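Local coordinates for ChiX (Serratia marcescens, PDB 5OPZ), which is a zinc-dependent L-Ala D-Glu endopeptidase that hydrolyses peptidoglycan and is required for secretion of chitinase by this bacterium, at residues 71-76 against 133-137; 111-115 against 127-131. One frame throughout, in Å; residues are numbered along the deposited sequence.

Interaction 1. Residues 71-76 against 133-137; sequences RHLTGH and RDYPA. With ZN (zinc ion), chain C.
R71 reaches across to Y135 and takes hold of its backbone carbonyl with both terminal nitrogens. From CB outward the chain runs with CG beside the backbone N (chi1 -63°), and bends at the next two torsions bring the guanidinium to the C-terminal tail. The contact with 133-137 begins at CZ, 3.3 Å from Y135 O; NH1 donates to that oxygen at 2.9 Å, and NH2 donates to the same atom at 2.8 Å. Both terminal nitrogens point at one atom, an end-on fork, and that oxygen lies close to the guanidinium plane; each bond is somewhat bent. NH2 also has the methyl of A137 at its edge, CB at 3.5 Å, and NH1 has a second acceptor in L130 O.

One face of the guanidinium is covered by the H76 ring, with NH2 3.4 Å above the imidazole plane. H76 in turn leans on the tail through CD2, 3.7 Å from Y135 CB, and CE1, against A137 CB. A water links H76 NE2 to P136 O, and T74 OG1 and H76 ND1 share a 2.7 Å hydrogen bond; with a partner at each nitrogen, the ring's rotation is probably fixed. The Y135 hydroxyl goes to D28.

H72, next to R71, is a zinc ligand. The tail is thus tied by one cationic group to the loop carrying that ligand, and the nearby guanidinium would probably disfavour a protonated H76.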
loop_
_atom_site.group_PDB
_atom_site.type_symbol
_atom_site.label_atom_id
_atom_site.label_comp_id
_atom_site.label_asym_id
_atom_site.label_seq_id
_atom_site.Cartn_x
_atom_site.Cartn_y
_atom_site.Cartn_z
ATOM N N ARG A 71 -1.183 5.844 -10.727
ATOM C CA ARG A 71 -0.242 6.341 -9.730
ATOM C C ARG A 71 0.870 5.331 -9.474
ATOM O O ARG A 71 1.936 5.684 -9.023
ATOM C CB ARG A 71 -0.973 6.692 -8.459
ATOM C CG ARG A 71 -2.006 7.807 -8.575
ATOM C CD ARG A 71 -1.559 9.087 -7.887
ATOM N NE ARG A 71 -0.527 9.762 -8.646
ATOM C CZ ARG A 71 0.008 10.905 -8.280
ATOM N NH1 ARG A 71 -0.311 11.452 -7.114
ATOM N NH2 ARG A 71 0.841 11.527 -9.090
ATOM N N HIS A 72 0.650 4.040 -9.766
ATOM C CA HIS A 72 1.732 3.099 -9.577
ATOM C C HIS A 72 2.891 3.254 -10.532
ATOM O O HIS A 72 3.991 2.834 -10.213
ATOM C CB HIS A 72 1.245 1.658 -9.706
ATOM C CG HIS A 72 0.451 1.140 -8.547
ATOM N ND1 HIS A 72 1.035 0.550 -7.447
ATOM C CD2 HIS A 72 -0.888 1.072 -8.326
ATOM C CE1 HIS A 72 0.114 0.165 -6.590
ATOM N NE2 HIS A 72 -1.063 0.456 -7.101
ATOM N N LEU A 73 2.623 3.806 -11.721
ATOM C CA LEU A 73 3.662 3.942 -12.704
ATOM C C LEU A 73 4.744 4.928 -12.347
ATOM O O LEU A 73 5.875 4.772 -12.777
ATOM C CB LEU A 73 3.060 4.384 -14.049
ATOM C CG LEU A 73 2.212 3.344 -14.780
ATOM C CD1 LEU A 73 1.600 3.932 -16.024
ATOM C CD2 LEU A 73 3.042 2.161 -15.155
ATOM N N THR A 74 4.369 5.945 -11.579
ATOM C CA THR A 74 5.229 7.080 -11.301
ATOM C C THR A 74 5.813 7.019 -9.878
ATOM O O THR A 74 6.552 7.888 -9.495
ATOM C CB THR A 74 4.412 8.363 -11.484
ATOM O OG1 THR A 74 3.207 8.244 -10.713
ATOM C CG2 THR A 74 4.076 8.632 -12.938
ATOM N N GLY A 75 5.506 5.976 -9.109
ATOM C CA GLY A 75 5.974 5.858 -7.753
ATOM C C GLY A 75 5.041 6.372 -6.685
ATOM O O GLY A 75 5.431 6.472 -5.535
ATOM N N HIS A 76 3.796 6.714 -7.037
ATOM C CA HIS A 76 2.893 7.385 -6.105
ATOM C C HIS A 76 1.882 6.438 -5.417
ATOM O O HIS A 76 0.960 6.952 -4.738
ATOM C CB HIS A 76 2.174 8.553 -6.767
ATOM C CG HIS A 76 3.083 9.644 -7.226
ATOM N ND1 HIS A 76 3.721 9.615 -8.444
ATOM C CD2 HIS A 76 3.427 10.821 -6.649
ATOM C CE1 HIS A 76 4.417 10.725 -8.593
ATOM N NE2 HIS A 76 4.272 11.463 -7.514
ATOM N N ARG A 133 -3.540 16.095 -6.345
ATOM C CA ARG A 133 -3.485 17.517 -5.970
ATOM C C ARG A 133 -2.167 17.882 -5.271
ATOM O O ARG A 133 -1.516 18.883 -5.607
ATOM C CB ARG A 133 -4.669 17.946 -5.105
ATOM C CG ARG A 133 -6.020 17.850 -5.824
ATOM C CD ARG A 133 -7.177 17.853 -4.826
ATOM N NE ARG A 133 -8.526 17.795 -5.424
ATOM C CZ ARG A 133 -9.129 18.746 -6.143
ATOM N NH1 ARG A 133 -10.358 18.517 -6.593
ATOM N NH2 ARG A 133 -8.547 19.899 -6.449
ATOM N N ASP A 134 -1.710 17.024 -4.365
ATOM C CA ASP A 134 -0.496 17.338 -3.621
ATOM C C ASP A 134 0.755 16.992 -4.357
ATOM O O ASP A 134 1.800 17.627 -4.134
ATOM C CB ASP A 134 -0.436 16.600 -2.284
ATOM C CG ASP A 134 -1.512 16.994 -1.334
ATOM O OD1 ASP A 134 -1.905 18.192 -1.302
ATOM O OD2 ASP A 134 -1.962 16.088 -0.569
ATOM N N TYR A 135 0.685 15.924 -5.147
ATOM C CA TYR A 135 1.804 15.310 -5.817
ATOM C C TYR A 135 1.427 15.091 -7.276
ATOM O O TYR A 135 1.108 13.955 -7.635
ATOM C CB TYR A 135 2.181 13.982 -5.136
ATOM C CG TYR A 135 2.790 14.154 -3.782
ATOM C CD1 TYR A 135 1.992 14.243 -2.635
ATOM C CD2 TYR A 135 4.170 14.249 -3.630
ATOM C CE1 TYR A 135 2.557 14.420 -1.391
ATOM C CE2 TYR A 135 4.733 14.448 -2.383
ATOM C CZ TYR A 135 3.935 14.506 -1.257
ATOM O OH TYR A 135 4.437 14.753 0.012
ATOM N N PRO A 136 1.428 16.176 -8.065
ATOM C CA PRO A 136 1.039 16.040 -9.435
ATOM C C PRO A 136 2.054 15.188 -10.222
ATOM O O PRO A 136 3.248 15.106 -9.869
ATOM C CB PRO A 136 1.050 17.497 -9.947
ATOM C CG PRO A 136 0.947 18.347 -8.737
ATOM C CD PRO A 136 1.748 17.587 -7.732
ATOM N N ALA A 137 1.580 14.578 -11.278
ATOM C CA ALA A 137 2.485 13.900 -12.213
ATOM C C ALA A 137 1.803 13.641 -13.538
ATOM O O ALA A 137 1.296 14.599 -14.069
ATOM C CB ALA A 137 2.978 12.588 -11.638
ATOM O OXT ALA A 137 1.751 12.522 -14.089
HETATM ZN ZN ZN C . -2.953 -0.158 -6.368
HETATM O O HOH W 1 4.764 14.284 -7.469
#

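Interaction 2. Residues 111-115 against 127-131; sequences IIVEW and HFQLT. With ZN (zinc ion), chain C.
W115 and F128 lie almost flat on one another across a non-hydrogen-bonded pair of this antiparallel hairpin. The five-membered ring of the indole and the phenyl ring form an offset stack, centroids 4.4 Å apart and planes only 16° from parallel. W115 CD1 does the touching, sitting over one face of F128 toward its rim, 3.3 Å from CE2. The two side chains run side by side in the same direction although their first torsions differ: CG of W115 is anti to its backbone N (chi1 179°), whereas CG of F128 stands beside its own. The edge of the indole also meets H127 O through CD1, and its NE1 bonds to G125 O.

Next along, E114 and Q129 form the hydrogen-bonded pair, E114 N to Q129 O at 2.8 Å and Q129 N to E114 O at 2.9 Å. Their side chains meet on the other face of the sheet. Q129 NE2 donates to E114 OE1 at 3.1 Å from above the carboxylate plane, with the amide turned steeply against it. The other end of that amide, OE1, accepts from H127 NE2 at 2.7 Å, in the plane of the imidazole. Because H127 ND1 binds the zinc, Q129 is a second-shell residue that orients a metal ligand, and E114 steadies Q129 in turn.

Toward the open end of the hairpin, I111 CG2 packs on L130 CD2 at 3.6 Å, and a water joins I112 O to T131 N.

Strand 113-115 is outermost in the sheet, while 127-130 has 77-82 on its other flank. Helix 92-109 packs against V113, W115 and F128, and helix 27-39 against I111, V113 and L130; A77 lies beside H127 and Q129.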
loop_
_atom_site.group_PDB
_atom_site.type_symbol
_atom_site.label_atom_id
_atom_site.label_comp_id
_atom_site.label_asym_id
_atom_site.label_seq_id
_atom_site.Cartn_x
_atom_site.Cartn_y
_atom_site.Cartn_z
ATOM N N ILE A 111 0.974 14.497 5.416
ATOM C CA ILE A 111 0.722 14.094 4.022
ATOM C C ILE A 111 -0.603 13.378 3.966
ATOM O O ILE A 111 -0.816 12.471 4.739
ATOM C CB ILE A 111 1.820 13.124 3.558
ATOM C CG1 ILE A 111 3.174 13.820 3.520
ATOM C CG2 ILE A 111 1.495 12.483 2.209
ATOM C CD1 ILE A 111 4.305 12.865 3.468
ATOM N N ILE A 112 -1.468 13.715 3.026
ATOM C CA ILE A 112 -2.716 12.966 2.820
ATOM C C ILE A 112 -2.386 11.711 1.997
ATOM O O ILE A 112 -1.744 11.788 0.951
ATOM C CB ILE A 112 -3.761 13.869 2.139
ATOM C CG1 ILE A 112 -4.185 14.993 3.087
ATOM C CG2 ILE A 112 -4.951 13.051 1.681
ATOM C CD1 ILE A 112 -5.020 16.050 2.392
ATOM N N VAL A 113 -2.827 10.544 2.480
ATOM C CA VAL A 113 -2.704 9.326 1.680
ATOM C C VAL A 113 -4.101 8.803 1.453
ATOM O O VAL A 113 -4.788 8.504 2.400
ATOM C CB VAL A 113 -1.800 8.268 2.361
ATOM C CG1 VAL A 113 -1.761 6.947 1.585
ATOM C CG2 VAL A 113 -0.407 8.867 2.544
ATOM N N GLU A 114 -4.489 8.618 0.203
ATOM C CA GLU A 114 -5.800 8.091 -0.149
ATOM C C GLU A 114 -5.742 6.581 -0.095
ATOM O O GLU A 114 -4.756 5.970 -0.487
ATOM C CB GLU A 114 -6.214 8.520 -1.553
ATOM C CG GLU A 114 -6.545 9.989 -1.723
ATOM C CD GLU A 114 -6.821 10.386 -3.172
ATOM O OE1 GLU A 114 -5.911 10.322 -4.034
ATOM O OE2 GLU A 114 -7.970 10.757 -3.452
ATOM N N TRP A 115 -6.808 6.012 0.441
ATOM C CA TRP A 115 -6.978 4.576 0.595
ATOM C C TRP A 115 -8.093 4.063 -0.343
ATOM O O TRP A 115 -9.171 4.641 -0.365
ATOM C CB TRP A 115 -7.335 4.252 2.045
ATOM C CG TRP A 115 -7.559 2.831 2.339
ATOM C CD1 TRP A 115 -6.861 1.773 1.826
ATOM C CD2 TRP A 115 -8.576 2.266 3.186
ATOM N NE1 TRP A 115 -7.330 0.600 2.350
ATOM C CE2 TRP A 115 -8.374 0.867 3.189
ATOM C CE3 TRP A 115 -9.571 2.808 4.008
ATOM C CZ2 TRP A 115 -9.214 0.005 3.926
ATOM C CZ3 TRP A 115 -10.380 1.949 4.751
ATOM C CH2 TRP A 115 -10.194 0.579 4.692
ATOM N N HIS A 127 -4.942 -0.731 -1.741
ATOM C CA HIS A 127 -4.362 0.391 -2.444
ATOM C C HIS A 127 -4.261 1.621 -1.610
ATOM O O HIS A 127 -5.235 2.060 -1.019
ATOM C CB HIS A 127 -5.226 0.650 -3.680
ATOM C CG HIS A 127 -4.715 1.741 -4.579
ATOM N ND1 HIS A 127 -3.773 1.536 -5.555
ATOM C CD2 HIS A 127 -4.883 3.074 -4.509
ATOM C CE1 HIS A 127 -3.466 2.670 -6.138
ATOM N NE2 HIS A 127 -4.104 3.622 -5.492
ATOM N N PHE A 128 -3.060 2.205 -1.596
ATOM C CA PHE A 128 -2.829 3.519 -0.981
ATOM C C PHE A 128 -2.073 4.412 -1.995
ATOM O O PHE A 128 -1.180 3.894 -2.696
ATOM C CB PHE A 128 -2.014 3.437 0.291
ATOM C CG PHE A 128 -2.679 2.695 1.392
ATOM C CD1 PHE A 128 -2.650 1.318 1.468
ATOM C CD2 PHE A 128 -3.481 3.368 2.263
ATOM C CE1 PHE A 128 -3.251 0.642 2.515
ATOM C CE2 PHE A 128 -4.060 2.730 3.336
ATOM C CZ PHE A 128 -3.980 1.357 3.439
ATOM N N GLN A 129 -2.362 5.713 -2.022
ATOM C CA GLN A 129 -1.638 6.597 -2.955
ATOM C C GLN A 129 -1.502 7.987 -2.392
ATOM O O GLN A 129 -2.339 8.464 -1.641
ATOM C CB GLN A 129 -2.284 6.647 -4.352
ATOM C CG GLN A 129 -3.681 7.238 -4.348
ATOM C CD GLN A 129 -4.298 7.221 -5.688
ATOM O OE1 GLN A 129 -4.304 6.210 -6.381
ATOM N NE2 GLN A 129 -4.781 8.383 -6.122
ATOM N N LEU A 130 -0.458 8.656 -2.883
ATOM C CA LEU A 130 -0.375 10.101 -2.734
ATOM C C LEU A 130 -1.376 10.770 -3.685
ATOM O O LEU A 130 -1.685 10.234 -4.751
ATOM C CB LEU A 130 1.022 10.600 -3.086
ATOM C CG LEU A 130 2.154 10.047 -2.188
ATOM C CD1 LEU A 130 3.514 10.459 -2.706
ATOM C CD2 LEU A 130 1.979 10.490 -0.735
ATOM N N THR A 131 -1.922 11.916 -3.296
ATOM C CA THR A 131 -2.955 12.551 -4.121
ATOM C C THR A 131 -2.350 13.240 -5.331
ATOM O O THR A 131 -1.218 13.738 -5.274
ATOM C CB THR A 131 -3.848 13.576 -3.395
ATOM O OG1 THR A 131 -3.129 14.740 -3.068
ATOM C CG2 THR A 131 -4.419 13.055 -2.169
HETATM ZN ZN ZN C . -2.953 -0.158 -6.368
HETATM O O HOH W 2 -0.994 13.463 -0.941
#

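Interaction 2 falls between the two halves of interaction 1 along the chain: 71-76 precedes strand 77-82, then come 111-115 and 127-131, and 133-137 closes the chain. Their centres are about 10 Å apart, and they meet directly: H76 O lies 2.9 Å from L130 N, probably a hydrogen bond, and R71 also reaches strand 127-130. Each brings a histidine to the zinc, H72 in interaction 1 and H127 in interaction 2. Adjacent strands 77-82 and 127-130 of the four-stranded antiparallel sheet supply D79 and H127, and the loop leading into 77-82 adds H72, completing the protein ligands of the zinc site on which the endopeptidase activity presumably depends.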